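Local coordinates for foldase protein PrsA (Bacillus subtilis, PDB 4WO7) that helps secreted proteins to fold outside the cell after translocation and has peptidyl-prolyl cis-trans isomerase activity, which is not essential for its function in vivo, at residues V104-A107 with D108-E111; K110-W113 with E114-G118; E176-S179 with K180-K184; D213-K216 with K217-S221; N229-A232 with A233-A237. All coordinates share one frame; numbering follows the deposited sequence.

Contact 1 (V104-A107 with D108-E111); sequences VTDA and DIKE
Thr-105 O accepts from Ile-109 N at 3.3 Å and Asp-106 O from Lys-110 N at 2.9 Å, the second bond almost straight (169° at the hydrogen), so the chain is winding into helix 106-113 as soon as it leaves Thr-105. The side chains close this first turn as a capping box. Thr-105 OG1 stands between its own backbone N and carbonyl carbon (chi1 64°), and from there it accepts from Asp-108 N at 3.2 Å. The return bond goes from Thr-105 N to Asp-108 OD2, also 3.2 Å, the amide approaching from above the carboxylate, 48° out of its plane. One step outside the box, Val-104 CG2 meets Ile-109 CG1 at 4.3 Å. Residues at these two positions, flanking the cap, make a hydrophobic staple, and both also rest on helix 216-228. Asp-106 and Ile-109 lie side by side and point the same way, with Asp-106 OD1 3.7 Å from Ile-109 CD1. The other oxygen of Asp-106, OD2, forms a salt bridge with Lys-216, while Asp-108 OD2 has Lys-227 as a second partner. Two carboxylates thus sit at the amide end of the helix, each with a lysine beside it, a setting that probably favours their ionised form and lets them balance the positive end of the helix dipole.

Contact 2 (K110-W113 with E114-G118); sequences KEYW and EGLKG
Lys-110 O takes Glu-114 N at 3.0 Å in an almost straight bond, 175° at the hydrogen, just where the chain leaves helix 106-113. Glu-114 CG sits between its own N and carbonyl carbon (chi1 67°), which folds the side chain back alongside the Lys-110 carbonyl oxygen. Its OE1 then comes within 3.8 Å of Lys-110 NZ, a long and therefore weak salt bridge, reached because the lysine bends in its last two torsions. Gly-115 turns the chain at a phi of 131°, where a side chain would jam against the preceding carbonyl. Past this turn Leu-116 points back at the helix and sets both its methyls against Tyr-112 CE2, CD2 at 3.6 Å and CD1 at 3.7 Å. A serine in place of Tyr-112 would probably leave these methyls facing a gap and Glu-222 without its weak bond from the phenol. Trp-113 is held from outside by a cation-pi contact with Arg-209 and an edge-to-face one with Tyr-212. Around the turn, Tyr-112 and Leu-116 pack on both Leu-219 of helix 216-228 and Trp-167 of strand 164-169, before the chain enters strand 119-127.

Contact 3 (E176-S179 with K180-K184); sequences ETFS and KAAFK
Glu-176 and Lys-180, one helical turn apart, lie side by side and point the same way. Their ends meet in a salt bridge, Glu-176 OE1 to Lys-180 NZ at 3.4 Å, whose hydrogen bond is weak. In both residues CG sits beside the backbone N, and the fully extended lysine runs its methylenes past the Glu-176 carbonyl before reaching the carboxylate. The backbone bond beneath them, Lys-180 N to Glu-176 O at 3.3 Å, is also weak. Two bonds further along are shorter: Ala-182 N to Phe-178 O, 2.8 Å and in the carbonyl plane, and Phe-183 N to Ser-179 O, 2.8 Å with 160° at the hydrogen. Ser-179 O also lies in the plane of the Phe-183 ring, at its edge beside CD1.

On the buried side, Phe-178 CG is anti to the backbone N (chi1 175°). This sends the ring outward and leaning toward the next turn, with CE2 4.1 Å from Ala-182 CB. Ser-179, buried as well, turns OG back over the start of the helix, where it has two hydrogen-bond acceptors, Asp-175 O and Lys-170 O, for its one proton, tying the first turn to the chain leading in from strand 164-169.

Further out, the Phe-178 ring meets the His-201 ring with the planes about 55° apart and packs on Leu-165, and Ala-182 rests on Phe-168. Both Phe-178 and Ala-182 touch Ile-203, so this face of helix 176-183 lies against strands 164-169 and 200-207 of the four-stranded antiparallel sheet in the parvulin-type isomerase domain.

Contact 4 (D213-K216 with K217-S221); sequences DDMK and KELKS
Met-215, modelled as selenomethionine, and Leu-219 cross at a slant, so that the leucine fork lies over the side of the longer chain. The closest approach is CG to CG: Met-215 CG is 3.8 Å from Leu-219 CG, and 3.9 Å from the CD1 branch. The other branch, CD2, meets the far end of the chain, with Met-215 CE at 4.0 Å. Contact at both ends follows from the shape of Met-215: CG is anti to the backbone N (chi1 -166°), and the chain stays extended beyond it. Beneath the pair, Leu-219 N donates to Met-215 O at 3.2 Å, arriving nearly along the C=O axis. Lys-220 N likewise reaches Lys-216 O at 3.0 Å, and these two bonds start helix 216-228.

Were Leu-219 an alanine, both methyl branches would be gone, and the Met-215 chain would probably face a gap and be freer to swing.

The lysines turn elsewhere. Lys-216 is extended until its last torsion, where it bends (chi4 73°); its NZ makes a salt bridge with Asp-106 and a hydrogen bond with Tyr-212 OH. Lys-220 NZ stays 7.0 Å from Lys-216 NZ, and the Asp-106 carboxylate probably offsets part of their charge. The stem of Lys-220 packs on Val-104 and Ile-109.

Leu-219 is buried: the same two methyls also pack on helix 106-113, CD1 on Trp-113 and CD2 on Tyr-112, and the side chain touches Ile-109 too. Leu-116, in the loop after that helix, meets both Leu-219 and Met-215, so helix 216-228 starts against helix 106-113 and the turn that follows it.

Contact 5 (N229-A232 with A233-A237); sequences NDNA and AVQEA
The start of helix 231-244 is capped by Asp-230, which stands over the first turn with its side chain against Ala-233. Its CG is anti to the backbone N (chi1 172°), and this swings the carboxylate over the helix start. OD1 there accepts from Ala-232 N at 3.5 Å, a weak capping bond, while OD2 lies 3.5 Å from Ala-233 CB. The carbonyl of the same residue is shared: Asp-230 O takes Val-234 N at 3.2 Å, in the carbonyl plane, and Ala-233 N more weakly. A negative group placed at the amide end in this way would be expected to suit the helix dipole.

Helix 231-244 directly follows helix 216-228, and the short link between them is tied back by Asn-229 ND2, bonded to Glu-225 O. Beyond the cap the ordinary i to i+4 ladder takes over, Gln-235 N meeting Asn-231 O at 3.0 Å and nearly straight (172° at the hydrogen). The side chains of the same two residues, Asn-231 and Gln-235, run side by side in the same direction, with their amide planes 90° apart. Within this stretch the nearest neighbours of Asn-231 OD1 are carbons, Val-234 CB at 4.0 Å and Gln-235 CG at 4.1 Å. The Gln-235 amide reaches across to helix 21-49, where OE1 accepts from Gln-42 NE2, and the side chain also touches Tyr-90. Val-234, buried beside it, packs on Thr-94 and Gln-95 of helix 81-101.

In the fold
Each contact is local, closing one or two turns of a continuous stretch. Leaving helix 81-101, the chain starts helix 106-113 at contact 1, and contact 2, sharing Lys-110 and Glu-111, ends it ahead of strand 119-127. Contact 3 lies deeper in the isomerase domain, about 20 Å from contact 2 centre to centre, touching it where Phe-183 CE2 meets Gly-118 O. After strand 200-207 the chain returns to contact 4, which packs on contacts 1 and 2 and so brings helix 106-113, ahead of the isomerase sheet, beside helix 216-228, which follows that sheet in the chain. Contact 5 begins the following helix, against helix 81-101, and touches none of the others. None nests within another.

Contact 1 (V104-A107 with D108-E111)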
loop_
_atom_site.group_PDB
_atom_site.type_symbol
_atom_site.label_atom_id
_atom_site.label_comp_id
_atom_site.label_asym_id
_atom_site.label_seq_id
_atom_site.Cartn_x
_atom_site.Cartn_y
_atom_site.Cartn_z
ATOM N N VAL A 104 11.720 -26.178 -6.355
ATOM C CA VAL A 104 10.685 -26.700 -5.461
ATOM C C VAL A 104 11.053 -28.128 -5.076
ATOM O O VAL A 104 11.378 -28.958 -5.928
ATOM C CB VAL A 104 9.244 -26.689 -6.070
ATOM C CG1 VAL A 104 9.009 -25.427 -6.873
ATOM C CG2 VAL A 104 8.969 -27.883 -6.974
ATOM N N THR A 105 11.075 -28.381 -3.774
ATOM C CA THR A 105 11.352 -29.704 -3.243
ATOM C C THR A 105 10.082 -30.540 -3.274
ATOM O O THR A 105 8.999 -30.020 -3.532
ATOM C CB THR A 105 11.873 -29.613 -1.808
ATOM O OG1 THR A 105 10.853 -29.053 -0.968
ATOM C CG2 THR A 105 13.111 -28.731 -1.767
ATOM N N ASP A 106 10.217 -31.836 -3.017
ATOM C CA ASP A 106 9.057 -32.717 -2.924
ATOM C C ASP A 106 8.282 -32.444 -1.648
ATOM O O ASP A 106 7.096 -32.766 -1.552
ATOM C CB ASP A 106 9.461 -34.188 -2.990
ATOM C CG ASP A 106 10.015 -34.559 -4.334
ATOM O OD1 ASP A 106 10.238 -33.616 -5.117
ATOM O OD2 ASP A 106 10.119 -35.768 -4.646
ATOM N N ALA A 107 8.954 -31.854 -0.664
ATOM C CA ALA A 107 8.273 -31.429 0.544
ATOM C C ALA A 107 7.275 -30.349 0.173
ATOM O O ALA A 107 6.148 -30.351 0.652
ATOM C CB ALA A 107 9.262 -30.911 1.580
ATOM N N ASP A 108 7.687 -29.442 -0.706
ATOM C CA ASP A 108 6.799 -28.389 -1.181
ATOM C C ASP A 108 5.614 -28.970 -1.964
ATOM O O ASP A 108 4.510 -28.427 -1.911
ATOM C CB ASP A 108 7.564 -27.386 -2.046
ATOM C CG ASP A 108 8.661 -26.666 -1.277
ATOM O OD1 ASP A 108 8.553 -26.570 -0.036
ATOM O OD2 ASP A 108 9.635 -26.205 -1.911
ATOM N N ILE A 109 5.840 -30.062 -2.696
ATOM C CA ILE A 109 4.780 -30.638 -3.524
ATOM C C ILE A 109 3.783 -31.421 -2.686
ATOM O O ILE A 109 2.572 -31.290 -2.868
ATOM C CB ILE A 109 5.322 -31.608 -4.599
ATOM C CG1 ILE A 109 6.406 -30.957 -5.452
ATOM C CG2 ILE A 109 4.180 -32.108 -5.488
ATOM C CD1 ILE A 109 7.195 -31.959 -6.271
ATOM N N LYS A 110 4.293 -32.233 -1.766
ATOM C CA LYS A 110 3.424 -33.030 -0.911
ATOM C C LYS A 110 2.697 -32.080 0.024
ATOM O O LYS A 110 1.552 -32.314 0.400
ATOM C CB LYS A 110 4.212 -34.080 -0.125
ATOM C CG LYS A 110 3.344 -35.238 0.374
ATOM C CD LYS A 110 4.175 -36.369 0.965
ATOM C CE LYS A 110 4.271 -36.270 2.480
ATOM N NZ LYS A 110 3.048 -36.781 3.167
ATOM N N GLU A 111 3.380 -30.995 0.374
ATOM C CA GLU A 111 2.806 -29.932 1.189
ATOM C C GLU A 111 1.679 -29.211 0.471
ATOM O O GLU A 111 0.761 -28.703 1.107
ATOM C CB GLU A 111 3.874 -28.909 1.554
ATOM C CG GLU A 111 3.347 -27.707 2.306
ATOM C CD GLU A 111 4.448 -26.741 2.688
ATOM O OE1 GLU A 111 4.136 -25.705 3.311
ATOM O OE2 GLU A 111 5.623 -27.016 2.362
#

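Contact 2 (K110-W113 with E114-G118)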
loop_
_atom_site.group_PDB
_atom_site.type_symbol
_atom_site.label_atom_id
_atom_site.label_comp_id
_atom_site.label_asym_id
_atom_site.label_seq_id
_atom_site.Cartn_x
_atom_site.Cartn_y
_atom_site.Cartn_z
ATOM N N LYS A 110 4.293 -32.233 -1.766
ATOM C CA LYS A 110 3.424 -33.030 -0.911
ATOM C C LYS A 110 2.697 -32.080 0.024
ATOM O O LYS A 110 1.552 -32.314 0.400
ATOM C CB LYS A 110 4.212 -34.080 -0.125
ATOM C CG LYS A 110 3.344 -35.238 0.374
ATOM C CD LYS A 110 4.175 -36.369 0.965
ATOM C CE LYS A 110 4.271 -36.270 2.480
ATOM N NZ LYS A 110 3.048 -36.781 3.167
ATOM N N GLU A 111 3.380 -30.995 0.374
ATOM C CA GLU A 111 2.806 -29.932 1.189
ATOM C C GLU A 111 1.679 -29.211 0.471
ATOM O O GLU A 111 0.761 -28.703 1.107
ATOM C CB GLU A 111 3.874 -28.909 1.554
ATOM C CG GLU A 111 3.347 -27.707 2.306
ATOM C CD GLU A 111 4.448 -26.741 2.688
ATOM O OE1 GLU A 111 4.136 -25.705 3.311
ATOM O OE2 GLU A 111 5.623 -27.016 2.362
ATOM N N TYR A 112 1.799 -29.088 -0.845
ATOM C CA TYR A 112 0.749 -28.470 -1.644
ATOM C C TYR A 112 -0.410 -29.451 -1.833
ATOM O O TYR A 112 -1.579 -29.059 -1.816
ATOM C CB TYR A 112 1.285 -28.005 -2.995
ATOM C CG TYR A 112 0.270 -27.229 -3.809
ATOM C CD1 TYR A 112 0.052 -25.877 -3.576
ATOM C CD2 TYR A 112 -0.483 -27.850 -4.794
ATOM C CE1 TYR A 112 -0.881 -25.165 -4.310
ATOM C CE2 TYR A 112 -1.422 -27.144 -5.531
ATOM C CZ TYR A 112 -1.614 -25.803 -5.286
ATOM O OH TYR A 112 -2.547 -25.105 -6.023
ATOM N N TRP A 113 -0.073 -30.723 -2.033
ATOM C CA TRP A 113 -1.071 -31.768 -2.203
ATOM C C TRP A 113 -1.972 -31.809 -0.975
ATOM O O TRP A 113 -3.194 -31.736 -1.093
ATOM C CB TRP A 113 -0.364 -33.116 -2.411
ATOM C CG TRP A 113 -1.246 -34.292 -2.675
ATOM C CD1 TRP A 113 -1.766 -34.674 -3.878
ATOM C CD2 TRP A 113 -1.696 -35.261 -1.718
ATOM N NE1 TRP A 113 -2.520 -35.814 -3.729
ATOM C CE2 TRP A 113 -2.498 -36.190 -2.410
ATOM C CE3 TRP A 113 -1.517 -35.419 -0.340
ATOM C CZ2 TRP A 113 -3.110 -37.265 -1.775
ATOM C CZ3 TRP A 113 -2.128 -36.488 0.288
ATOM C CH2 TRP A 113 -2.914 -37.396 -0.429
ATOM N N GLU A 114 -1.370 -31.931 0.204
ATOM C CA GLU A 114 -2.105 -31.822 1.460
ATOM C C GLU A 114 -2.399 -30.339 1.694
ATOM O O GLU A 114 -1.504 -29.556 2.000
ATOM C CB GLU A 114 -1.319 -32.451 2.611
ATOM C CG GLU A 114 -0.041 -31.721 2.975
ATOM C CD GLU A 114 0.999 -32.625 3.614
ATOM O OE1 GLU A 114 0.707 -33.819 3.842
ATOM O OE2 GLU A 114 2.116 -32.136 3.889
ATOM N N GLY A 115 -3.662 -29.961 1.568
ATOM C CA GLY A 115 -4.047 -28.563 1.580
ATOM C C GLY A 115 -4.956 -28.395 0.379
ATOM O O GLY A 115 -5.718 -27.437 0.269
ATOM N N LEU A 116 -4.831 -29.343 -0.547
ATOM C CA LEU A 116 -5.764 -29.523 -1.651
ATOM C C LEU A 116 -6.895 -30.491 -1.227
ATOM O O LEU A 116 -7.774 -30.831 -2.021
ATOM C CB LEU A 116 -5.005 -30.035 -2.887
ATOM C CG LEU A 116 -4.984 -29.197 -4.176
ATOM C CD1 LEU A 116 -4.738 -27.703 -3.926
ATOM C CD2 LEU A 116 -3.919 -29.733 -5.135
ATOM N N LYS A 117 -6.820 -30.970 0.016
ATOM C CA LYS A 117 -7.812 -31.888 0.594
ATOM C C LYS A 117 -9.206 -31.293 0.723
ATOM O O LYS A 117 -9.412 -30.251 1.349
ATOM C CB LYS A 117 -7.334 -32.395 1.959
ATOM C CG LYS A 117 -8.171 -33.539 2.554
ATOM C CD LYS A 117 -7.684 -33.912 3.959
ATOM C CE LYS A 117 -8.560 -34.967 4.640
ATOM N NZ LYS A 117 -8.503 -36.288 3.951
ATOM N N GLY A 118 -10.159 -31.995 0.130
ATOM C CA GLY A 118 -11.546 -31.591 0.146
ATOM C C GLY A 118 -11.783 -30.428 -0.791
ATOM O O GLY A 118 -12.823 -29.775 -0.726
#

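Contact 3 (E176-S179 with K180-K184)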
loop_
_atom_site.group_PDB
_atom_site.type_symbol
_atom_site.label_atom_id
_atom_site.label_comp_id
_atom_site.label_asym_id
_atom_site.label_seq_id
_atom_site.Cartn_x
_atom_site.Cartn_y
_atom_site.Cartn_z
ATOM N N GLU A 176 -21.501 -19.218 -0.625
ATOM C CA GLU A 176 -22.075 -20.531 -0.334
ATOM C C GLU A 176 -23.055 -20.977 -1.408
ATOM O O GLU A 176 -23.267 -22.172 -1.592
ATOM C CB GLU A 176 -22.795 -20.553 1.012
ATOM C CG GLU A 176 -21.884 -20.653 2.210
ATOM C CD GLU A 176 -22.662 -20.809 3.500
ATOM O OE1 GLU A 176 -23.718 -21.482 3.478
ATOM O OE2 GLU A 176 -22.292 -20.160 4.501
ATOM N N THR A 177 -23.653 -20.025 -2.115
ATOM C CA THR A 177 -24.585 -20.374 -3.179
ATOM C C THR A 177 -23.833 -20.971 -4.358
ATOM O O THR A 177 -24.295 -21.923 -4.985
ATOM C CB THR A 177 -25.390 -19.152 -3.684
ATOM O OG1 THR A 177 -25.895 -18.396 -2.577
ATOM C CG2 THR A 177 -26.547 -19.607 -4.559
ATOM N N PHE A 178 -22.666 -20.405 -4.648
ATOM C CA PHE A 178 -21.853 -20.854 -5.768
ATOM C C PHE A 178 -21.131 -22.168 -5.501
ATOM O O PHE A 178 -21.212 -23.099 -6.299
ATOM C CB PHE A 178 -20.818 -19.790 -6.123
ATOM C CG PHE A 178 -19.871 -20.220 -7.193
ATOM C CD1 PHE A 178 -20.186 -20.024 -8.523
ATOM C CD2 PHE A 178 -18.684 -20.855 -6.874
ATOM C CE1 PHE A 178 -19.321 -20.425 -9.518
ATOM C CE2 PHE A 178 -17.817 -21.266 -7.865
ATOM C CZ PHE A 178 -18.139 -21.054 -9.190
ATOM N N SER A 179 -20.439 -22.241 -4.369
ATOM C CA SER A 179 -19.599 -23.395 -4.056
ATOM C C SER A 179 -20.406 -24.663 -3.802
ATOM O O SER A 179 -19.984 -25.760 -4.170
ATOM C CB SER A 179 -18.719 -23.084 -2.842
ATOM O OG SER A 179 -19.501 -22.746 -1.711
ATOM N N LYS A 180 -21.576 -24.510 -3.196
ATOM C CA LYS A 180 -22.464 -25.637 -2.957
ATOM C C LYS A 180 -22.852 -26.231 -4.303
ATOM O O LYS A 180 -22.814 -27.446 -4.500
ATOM C CB LYS A 180 -23.698 -25.176 -2.187
ATOM C CG LYS A 180 -23.446 -25.003 -0.700
ATOM C CD LYS A 180 -24.691 -24.544 0.034
ATOM C CE LYS A 180 -24.453 -24.483 1.530
ATOM N NZ LYS A 180 -25.661 -24.012 2.254
ATOM N N ALA A 181 -23.214 -25.349 -5.230
ATOM C CA ALA A 181 -23.577 -25.740 -6.585
ATOM C C ALA A 181 -22.395 -26.328 -7.347
ATOM O O ALA A 181 -22.560 -27.251 -8.145
ATOM C CB ALA A 181 -24.130 -24.543 -7.338
ATOM N N ALA A 182 -21.205 -25.794 -7.102
ATOM C CA ALA A 182 -20.023 -26.239 -7.825
ATOM C C ALA A 182 -19.650 -27.627 -7.333
ATOM O O ALA A 182 -19.293 -28.501 -8.122
ATOM C CB ALA A 182 -18.867 -25.269 -7.637
ATOM N N PHE A 183 -19.717 -27.816 -6.019
ATOM C CA PHE A 183 -19.352 -29.085 -5.414
ATOM C C PHE A 183 -20.373 -30.177 -5.701
ATOM O O PHE A 183 -20.056 -31.358 -5.605
ATOM C CB PHE A 183 -19.166 -28.903 -3.915
ATOM C CG PHE A 183 -17.761 -28.579 -3.532
ATOM C CD1 PHE A 183 -17.303 -27.273 -3.532
ATOM C CD2 PHE A 183 -16.885 -29.591 -3.201
ATOM C CE1 PHE A 183 -15.998 -26.988 -3.190
ATOM C CE2 PHE A 183 -15.586 -29.314 -2.860
ATOM C CZ PHE A 183 -15.139 -28.012 -2.850
ATOM N N LYS A 184 -21.594 -29.779 -6.043
ATOM C CA LYS A 184 -22.632 -30.724 -6.453
ATOM C C LYS A 184 -22.367 -31.308 -7.839
ATOM O O LYS A 184 -22.998 -32.289 -8.238
ATOM C CB LYS A 184 -24.013 -30.064 -6.419
ATOM C CG LYS A 184 -24.666 -30.032 -5.052
ATOM C CD LYS A 184 -25.773 -28.990 -4.994
ATOM C CE LYS A 184 -27.016 -29.423 -5.770
ATOM N NZ LYS A 184 -27.807 -30.524 -5.160
#

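Contact 4 (D213-K216 with K217-S221)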
loop_
_atom_site.group_PDB
_atom_site.type_symbol
_atom_site.label_atom_id
_atom_site.label_comp_id
_atom_site.label_asym_id
_atom_site.label_seq_id
_atom_site.Cartn_x
_atom_site.Cartn_y
_atom_site.Cartn_z
ATOM N N ASP A 213 1.576 -38.680 -6.514
ATOM C CA ASP A 213 2.350 -39.578 -7.383
ATOM C C ASP A 213 1.733 -39.604 -8.788
ATOM O O ASP A 213 2.445 -39.532 -9.789
ATOM C CB ASP A 213 2.421 -40.998 -6.798
ATOM C CG ASP A 213 3.746 -41.688 -7.078
ATOM O OD1 ASP A 213 4.415 -41.328 -8.070
ATOM O OD2 ASP A 213 4.118 -42.598 -6.306
ATOM N N ASP A 214 0.410 -39.716 -8.853
ATOM C CA ASP A 214 -0.320 -39.577 -10.109
ATOM C C ASP A 214 -0.312 -38.106 -10.498
ATOM O O ASP A 214 -0.122 -37.735 -11.657
ATOM C CB ASP A 214 -1.762 -40.071 -9.973
ATOM C CG ASP A 214 -1.972 -41.445 -10.568
ATOM O OD1 ASP A 214 -1.067 -42.299 -10.456
ATOM O OD2 ASP A 214 -3.054 -41.671 -11.150
HETATM N N MSE A 215 -0.513 -37.282 -9.478
HETATM C CA MSE A 215 -0.765 -35.856 -9.618
HETATM C C MSE A 215 0.485 -35.018 -9.407
HETATM O O MSE A 215 0.467 -33.797 -9.560
HETATM C CB MSE A 215 -1.816 -35.455 -8.605
HETATM C CG MSE A 215 -2.444 -34.127 -8.798
HETATM SE SE MSE A 215 -3.942 -34.194 -7.605
HETATM C CE MSE A 215 -4.675 -32.419 -7.872
ATOM N N LYS A 216 1.565 -35.697 -9.042
ATOM C CA LYS A 216 2.803 -35.058 -8.622
ATOM C C LYS A 216 3.306 -33.977 -9.573
ATOM O O LYS A 216 3.546 -32.845 -9.155
ATOM C CB LYS A 216 3.879 -36.126 -8.460
ATOM C CG LYS A 216 5.155 -35.654 -7.800
ATOM C CD LYS A 216 6.167 -36.778 -7.785
ATOM C CE LYS A 216 7.511 -36.317 -7.264
ATOM N NZ LYS A 216 7.472 -36.084 -5.796
ATOM N N LYS A 217 3.467 -34.325 -10.846
ATOM C CA LYS A 217 4.113 -33.415 -11.789
ATOM C C LYS A 217 3.308 -32.147 -12.068
ATOM O O LYS A 217 3.897 -31.079 -12.237
ATOM C CB LYS A 217 4.401 -34.128 -13.111
ATOM C CG LYS A 217 5.250 -35.384 -12.978
ATOM C CD LYS A 217 5.895 -35.767 -14.303
ATOM C CE LYS A 217 6.884 -36.907 -14.112
ATOM N NZ LYS A 217 7.599 -37.279 -15.364
ATOM N N GLU A 218 1.981 -32.245 -12.116
ATOM C CA GLU A 218 1.165 -31.054 -12.331
ATOM C C GLU A 218 1.215 -30.137 -11.121
ATOM O O GLU A 218 1.186 -28.917 -11.269
ATOM C CB GLU A 218 -0.296 -31.411 -12.660
ATOM C CG GLU A 218 -0.527 -31.935 -14.070
ATOM C CD GLU A 218 -0.090 -30.924 -15.116
ATOM O OE1 GLU A 218 -0.336 -29.713 -14.912
ATOM O OE2 GLU A 218 0.506 -31.332 -16.135
ATOM N N LEU A 219 1.298 -30.710 -9.926
ATOM C CA LEU A 219 1.342 -29.886 -8.727
ATOM C C LEU A 219 2.686 -29.178 -8.612
ATOM O O LEU A 219 2.755 -28.058 -8.111
ATOM C CB LEU A 219 1.071 -30.722 -7.476
ATOM C CG LEU A 219 -0.357 -31.267 -7.389
ATOM C CD1 LEU A 219 -0.562 -32.046 -6.098
ATOM C CD2 LEU A 219 -1.414 -30.170 -7.555
ATOM N N LYS A 220 3.751 -29.830 -9.069
ATOM C CA LYS A 220 5.066 -29.204 -9.065
ATOM C C LYS A 220 5.010 -27.940 -9.925
ATOM O O LYS A 220 5.556 -26.897 -9.562
ATOM C CB LYS A 220 6.141 -30.161 -9.576
ATOM C CG LYS A 220 7.545 -29.693 -9.242
ATOM C CD LYS A 220 8.614 -30.668 -9.700
ATOM C CE LYS A 220 9.978 -30.315 -9.118
ATOM N NZ LYS A 220 11.007 -31.321 -9.499
ATOM N N SER A 221 4.338 -28.045 -11.067
ATOM C CA SER A 221 4.231 -26.929 -11.995
ATOM C C SER A 221 3.407 -25.822 -11.355
ATOM O O SER A 221 3.692 -24.639 -11.546
ATOM C CB SER A 221 3.606 -27.378 -13.319
ATOM O OG SER A 221 4.504 -28.193 -14.055
#

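Contact 5 (N229-A232 with A233-A237)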
loop_
_atom_site.group_PDB
_atom_site.type_symbol
_atom_site.label_atom_id
_atom_site.label_comp_id
_atom_site.label_asym_id
_atom_site.label_seq_id
_atom_site.Cartn_x
_atom_site.Cartn_y
_atom_site.Cartn_z
ATOM N N ASN A 229 4.778 -15.785 -8.526
ATOM C CA ASN A 229 3.918 -14.623 -8.310
ATOM C C ASN A 229 4.103 -14.022 -6.916
ATOM O O ASN A 229 3.347 -13.141 -6.507
ATOM C CB ASN A 229 2.456 -15.002 -8.542
ATOM C CG ASN A 229 2.178 -15.356 -9.993
ATOM O OD1 ASN A 229 1.808 -14.501 -10.796
ATOM N ND2 ASN A 229 2.361 -16.626 -10.335
ATOM N N ASP A 230 5.110 -14.510 -6.197
ATOM C CA ASP A 230 5.528 -13.912 -4.935
ATOM C C ASP A 230 6.824 -13.164 -5.219
ATOM O O ASP A 230 7.864 -13.777 -5.456
ATOM C CB ASP A 230 5.730 -14.972 -3.849
ATOM C CG ASP A 230 6.342 -14.398 -2.584
ATOM O OD1 ASP A 230 6.054 -13.226 -2.265
ATOM O OD2 ASP A 230 7.125 -15.112 -1.921
ATOM N N ASN A 231 6.759 -11.837 -5.197
ATOM C CA ASN A 231 7.891 -11.020 -5.621
ATOM C C ASN A 231 9.093 -11.154 -4.690
ATOM O O ASN A 231 10.233 -10.946 -5.105
ATOM C CB ASN A 231 7.463 -9.555 -5.759
ATOM C CG ASN A 231 8.485 -8.718 -6.509
ATOM O OD1 ASN A 231 9.303 -9.250 -7.259
ATOM N ND2 ASN A 231 8.356 -7.398 -6.415
ATOM N N ALA A 232 8.840 -11.507 -3.435
ATOM C CA ALA A 232 9.922 -11.742 -2.487
ATOM C C ALA A 232 10.736 -12.952 -2.936
ATOM O O ALA A 232 11.964 -12.972 -2.831
ATOM C CB ALA A 232 9.379 -11.965 -1.093
ATOM N N ALA A 233 10.032 -13.959 -3.441
ATOM C CA ALA A 233 10.660 -15.200 -3.878
ATOM C C ALA A 233 11.480 -14.959 -5.149
ATOM O O ALA A 233 12.544 -15.551 -5.351
ATOM C CB ALA A 233 9.599 -16.280 -4.121
ATOM N N VAL A 234 10.969 -14.087 -6.008
ATOM C CA VAL A 234 11.669 -13.715 -7.231
ATOM C C VAL A 234 12.969 -12.976 -6.898
ATOM O O VAL A 234 14.042 -13.355 -7.366
ATOM C CB VAL A 234 10.785 -12.829 -8.142
ATOM C CG1 VAL A 234 11.573 -12.350 -9.364
ATOM C CG2 VAL A 234 9.554 -13.598 -8.602
ATOM N N GLN A 235 12.869 -11.929 -6.082
ATOM C CA GLN A 235 14.036 -11.129 -5.714
ATOM C C GLN A 235 15.055 -11.936 -4.934
ATOM O O GLN A 235 16.261 -11.714 -5.054
ATOM C CB GLN A 235 13.619 -9.908 -4.889
ATOM C CG GLN A 235 13.075 -8.761 -5.712
ATOM C CD GLN A 235 14.089 -8.267 -6.725
ATOM O OE1 GLN A 235 15.259 -8.077 -6.395
ATOM N NE2 GLN A 235 13.655 -8.087 -7.969
ATOM N N GLU A 236 14.565 -12.876 -4.138
ATOM C CA GLU A 236 15.441 -13.797 -3.433
ATOM C C GLU A 236 16.259 -14.566 -4.466
ATOM O O GLU A 236 17.457 -14.786 -4.287
ATOM C CB GLU A 236 14.626 -14.737 -2.536
ATOM C CG GLU A 236 15.465 -15.665 -1.663
ATOM C CD GLU A 236 14.622 -16.615 -0.830
ATOM O OE1 GLU A 236 13.405 -16.368 -0.684
ATOM O OE2 GLU A 236 15.181 -17.603 -0.303
ATOM N N ALA A 237 15.609 -14.969 -5.554
ATOM C CA ALA A 237 16.298 -15.671 -6.630
ATOM C C ALA A 237 17.247 -14.765 -7.408
ATOM O O ALA A 237 18.384 -15.147 -7.695
ATOM C CB ALA A 237 15.291 -16.289 -7.584
#